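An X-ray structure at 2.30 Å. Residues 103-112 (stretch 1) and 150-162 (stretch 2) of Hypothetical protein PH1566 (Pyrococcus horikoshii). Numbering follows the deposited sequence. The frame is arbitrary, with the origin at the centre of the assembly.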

# COMPACT_ATOMS: atom_id res chain seq x y z
N GLY A 103 5.13 0.76 3.47
CA GLY A 103 5.30 2.17 3.74
C GLY A 103 4.08 3.03 3.96
O GLY A 103 4.25 4.20 4.27
N PHE A 104 2.86 2.49 3.82
CA PHE A 104 1.65 3.26 4.19
C PHE A 104 1.55 3.36 5.72
O PHE A 104 1.81 2.38 6.43
CB PHE A 104 0.35 2.61 3.64
CG PHE A 104 0.10 2.87 2.16
CD1 PHE A 104 0.24 1.84 1.22
CD2 PHE A 104 -0.29 4.12 1.71
CE1 PHE A 104 -0.02 2.05 -0.14
CE2 PHE A 104 -0.51 4.37 0.36
CZ PHE A 104 -0.37 3.33 -0.58
N SER A 105 1.15 4.52 6.24
CA SER A 105 0.74 4.61 7.64
C SER A 105 -0.46 3.72 7.81
O SER A 105 -1.13 3.41 6.80
CB SER A 105 0.38 6.04 8.07
OG SER A 105 -0.91 6.42 7.59
N PRO A 106 -0.74 3.26 9.05
CA PRO A 106 -1.95 2.50 9.35
C PRO A 106 -3.27 3.20 8.99
O PRO A 106 -4.18 2.53 8.45
CB PRO A 106 -1.84 2.28 10.85
CG PRO A 106 -0.34 2.22 11.08
CD PRO A 106 0.13 3.36 10.24
N GLU A 107 -3.37 4.50 9.30
CA GLU A 107 -4.54 5.32 8.93
C GLU A 107 -4.83 5.27 7.43
O GLU A 107 -5.99 5.19 7.03
CB GLU A 107 -4.36 6.80 9.36
CG GLU A 107 -4.09 7.01 10.88
CD GLU A 107 -5.37 6.99 11.74
OE1 GLU A 107 -6.22 6.09 11.49
OE2 GLU A 107 -5.51 7.85 12.66
N ARG A 108 -3.77 5.34 6.63
CA ARG A 108 -3.83 5.29 5.16
C ARG A 108 -4.10 3.88 4.62
O ARG A 108 -4.94 3.74 3.74
CB ARG A 108 -2.56 5.89 4.54
CG ARG A 108 -2.48 7.45 4.77
CD ARG A 108 -2.12 8.20 3.49
NE ARG A 108 -0.86 7.74 2.84
CZ ARG A 108 -0.57 7.96 1.56
NH1 ARG A 108 0.59 7.55 1.03
NH2 ARG A 108 -1.44 8.61 0.78
N ALA A 109 -3.43 2.85 5.18
CA ALA A 109 -3.77 1.43 4.88
C ALA A 109 -5.23 1.04 5.15
O ALA A 109 -5.81 0.22 4.41
CB ALA A 109 -2.85 0.50 5.62
N PHE A 110 -5.84 1.60 6.21
CA PHE A 110 -7.26 1.31 6.53
C PHE A 110 -8.26 1.71 5.44
O PHE A 110 -9.41 1.25 5.45
CB PHE A 110 -7.71 1.95 7.84
CG PHE A 110 -7.29 1.22 9.08
CD1 PHE A 110 -7.46 -0.16 9.19
CD2 PHE A 110 -6.78 1.92 10.17
CE1 PHE A 110 -7.08 -0.84 10.34
CE2 PHE A 110 -6.40 1.25 11.35
CZ PHE A 110 -6.56 -0.12 11.43
N ARG A 111 -7.84 2.54 4.50
CA ARG A 111 -8.59 2.71 3.24
C ARG A 111 -9.03 1.36 2.62
O ARG A 111 -10.14 1.25 2.10
CB ARG A 111 -7.77 3.50 2.20
CG ARG A 111 -8.60 3.94 0.96
CD ARG A 111 -7.74 4.59 -0.11
NE ARG A 111 -8.55 4.73 -1.31
CZ ARG A 111 -8.39 5.65 -2.26
NH1 ARG A 111 -9.24 5.64 -3.26
NH2 ARG A 111 -7.41 6.59 -2.19
N LEU A 112 -8.17 0.35 2.73
CA LEU A 112 -8.41 -0.95 2.13
C LEU A 112 -9.65 -1.65 2.67
O LEU A 112 -10.13 -2.60 2.05
CB LEU A 112 -7.20 -1.85 2.30
CG LEU A 112 -6.04 -1.56 1.35
CD1 LEU A 112 -4.80 -2.16 2.00
CD2 LEU A 112 -6.32 -2.20 0.02
N THR A 150 4.89 15.82 -6.83
CA THR A 150 4.45 14.96 -7.90
C THR A 150 3.61 13.82 -7.37
O THR A 150 2.62 13.44 -7.99
CB THR A 150 5.65 14.41 -8.75
OG1 THR A 150 6.48 15.48 -9.16
CG2 THR A 150 5.17 13.64 -9.99
N ARG A 151 3.98 13.26 -6.22
CA ARG A 151 3.22 12.15 -5.66
C ARG A 151 1.85 12.66 -5.19
O ARG A 151 0.85 12.01 -5.39
CB ARG A 151 3.99 11.47 -4.53
CG ARG A 151 3.14 10.55 -3.65
CD ARG A 151 3.84 10.38 -2.31
NE ARG A 151 2.94 10.27 -1.16
CZ ARG A 151 2.20 11.26 -0.64
NH1 ARG A 151 1.45 11.03 0.44
NH2 ARG A 151 2.17 12.47 -1.19
N GLN A 152 1.82 13.84 -4.58
CA GLN A 152 0.53 14.51 -4.30
C GLN A 152 -0.35 14.77 -5.56
O GLN A 152 -1.56 14.54 -5.55
CB GLN A 152 0.83 15.81 -3.56
CG GLN A 152 -0.34 16.41 -2.85
CD GLN A 152 0.04 17.60 -1.96
OE1 GLN A 152 -0.83 18.38 -1.59
NE2 GLN A 152 1.34 17.74 -1.61
N ILE A 153 0.26 15.24 -6.66
CA ILE A 153 -0.47 15.41 -7.90
C ILE A 153 -1.07 14.06 -8.41
O ILE A 153 -2.30 13.98 -8.71
CB ILE A 153 0.40 16.07 -8.97
CG1 ILE A 153 0.76 17.52 -8.52
CG2 ILE A 153 -0.33 15.99 -10.37
CD1 ILE A 153 1.84 18.22 -9.31
N ILE A 154 -0.24 13.00 -8.45
CA ILE A 154 -0.71 11.64 -8.80
C ILE A 154 -1.90 11.21 -7.95
O ILE A 154 -2.87 10.75 -8.48
CB ILE A 154 0.39 10.54 -8.74
CG1 ILE A 154 1.57 10.93 -9.63
CG2 ILE A 154 -0.16 9.17 -9.21
CD1 ILE A 154 2.76 10.05 -9.46
N GLU A 155 -1.83 11.37 -6.63
CA GLU A 155 -2.93 10.94 -5.77
C GLU A 155 -4.22 11.75 -5.98
O GLU A 155 -5.33 11.17 -6.04
CB GLU A 155 -2.51 11.04 -4.29
CG GLU A 155 -1.35 10.13 -3.89
CD GLU A 155 -1.17 10.11 -2.41
OE1 GLU A 155 -1.20 11.20 -1.81
OE2 GLU A 155 -1.00 9.01 -1.82
N GLU A 156 -4.09 13.08 -6.07
CA GLU A 156 -5.25 13.96 -6.20
C GLU A 156 -5.99 13.62 -7.48
O GLU A 156 -7.21 13.43 -7.46
CB GLU A 156 -4.83 15.44 -6.23
CG GLU A 156 -6.02 16.41 -6.36
CD GLU A 156 -6.97 16.31 -5.18
OE1 GLU A 156 -8.21 16.28 -5.38
OE2 GLU A 156 -6.46 16.24 -4.03
N MET A 157 -5.23 13.50 -8.57
CA MET A 157 -5.81 13.35 -9.91
C MET A 157 -6.30 11.95 -10.23
O MET A 157 -7.31 11.80 -10.90
CB MET A 157 -4.86 13.90 -10.97
CG MET A 157 -5.15 15.42 -11.19
SD MET A 157 -4.20 16.00 -12.55
CE MET A 157 -4.31 17.79 -12.48
N SER A 158 -5.60 10.93 -9.75
CA SER A 158 -6.04 9.55 -9.92
C SER A 158 -7.07 9.09 -8.84
O SER A 158 -7.86 8.22 -9.11
CB SER A 158 -4.85 8.60 -9.85
OG SER A 158 -4.39 8.51 -8.51
N GLY A 159 -7.03 9.66 -7.65
CA GLY A 159 -7.87 9.22 -6.53
C GLY A 159 -7.28 8.03 -5.73
O GLY A 159 -7.84 7.61 -4.70
N ALA A 160 -6.19 7.46 -6.21
CA ALA A 160 -5.47 6.42 -5.51
C ALA A 160 -4.52 6.99 -4.41
O ALA A 160 -4.07 8.12 -4.50
CB ALA A 160 -4.67 5.56 -6.51
N SER A 161 -4.25 6.19 -3.39
CA SER A 161 -3.21 6.49 -2.42
C SER A 161 -1.94 5.80 -2.91
O SER A 161 -2.00 4.69 -3.43
CB SER A 161 -3.59 5.94 -1.04
OG SER A 161 -4.76 6.54 -0.50
N VAL A 162 -0.79 6.44 -2.70
CA VAL A 162 0.50 5.97 -3.26
C VAL A 162 1.61 6.01 -2.24
O VAL A 162 1.81 7.02 -1.61
CB VAL A 162 0.96 6.84 -4.45
CG1 VAL A 162 2.39 6.43 -4.91
CG2 VAL A 162 -0.07 6.76 -5.63
O HOH W 1 -5.08 5.81 1.86

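The most unusual feature of this contact is a pair of arginines brought nearly together: Arg151 NH1 lies over one face of the Arg108 guanidinium, 3.6 Å from Arg108 NH1, which in turn sits at the edge of the Arg151 group. Two like charges at this distance should repel, and the neighbouring carboxylate of Glu155 explains how they can coexist. Arg108 NH2 donates to Glu155 OE2 at 2.7 Å in an almost straight salt bridge, with an N-H...acceptor angle of 175°. On the other oxygen, Arg151 NH1 stands 3.5 Å from Glu155 OE1, an electrostatic pairing within stretch 2 in which no N-H points at the oxygen. One negative charge thus lies close to both positive ones.

Glu155 does more than balance charge. Glu155 OE2 also accepts from the backbone N of Val162 at 2.7 Å, so a helix side chain is tied to the strand that follows it. Arg108 closes the same arrangement by donating from NH1 to Val162 O at 3.0 Å. Both acceptors, Glu155 OE2 and Val162 O, lie near the guanidinium plane, where its N-H groups point; a planar, multiply donating group suits a place that offers a carboxylate and a carbonyl side by side.

Arg111 reaches the turn between helix and strand in a different way. Its chi1, chi2 and chi3 are all t, giving an extended chain that carries the guanidinium to Gly159 O. Gly159 O accepts from Arg111 NH1 at 2.8 Å and Arg111 NH2 at 2.7 Å, a fork whose angles of 139° and 141° are bent because two donors share one oxygen. Arg111 NH2 also donates to Ser161 OG at 3.1 Å. Gly159 leaves the helix with positive phi, 84°, and at these backbone angles a CB would be jammed against the preceding carbonyl oxygen, so glycine fits the turn. Just before it, Ser158 OG donates to Ile154 O at 2.7 Å and accepts from Ala160 N at 3.1 Å, bracing the helix end.

Ser161 points its side chain toward stretch 1, and its small hydroxyl serves two partners: besides Arg111, it meets a water, 2.5 Å from Ser161 OG, that donates to Arg108 O at 2.8 Å. The water thereby links the Ser161 side chain to the Arg108 backbone carbonyl.

Phe104 supplies the apolar part. Its CA-to-CB bond runs sideways, but the ring end comes nearer, placing Phe104 CZ 3.6 Å from Ser161 O and Phe104 CE2 3.7 Å from Val162 N, both at the ring edge. The buried aromatic ring packs against the strand backbone, and Phe104 CE2 also lies 3.7 Å from Ser161 CB. Val162 and Ala160 turn their side chains away, so these two approach stretch 1 mainly through backbone.

Arg108 is presented by a helix whose start is capped: Ser105 OG accepts from Arg108 N at 3.2 Å, satisfying an otherwise free amide. Altogether 347 Å² is buried, a modest area held largely by polar bonds.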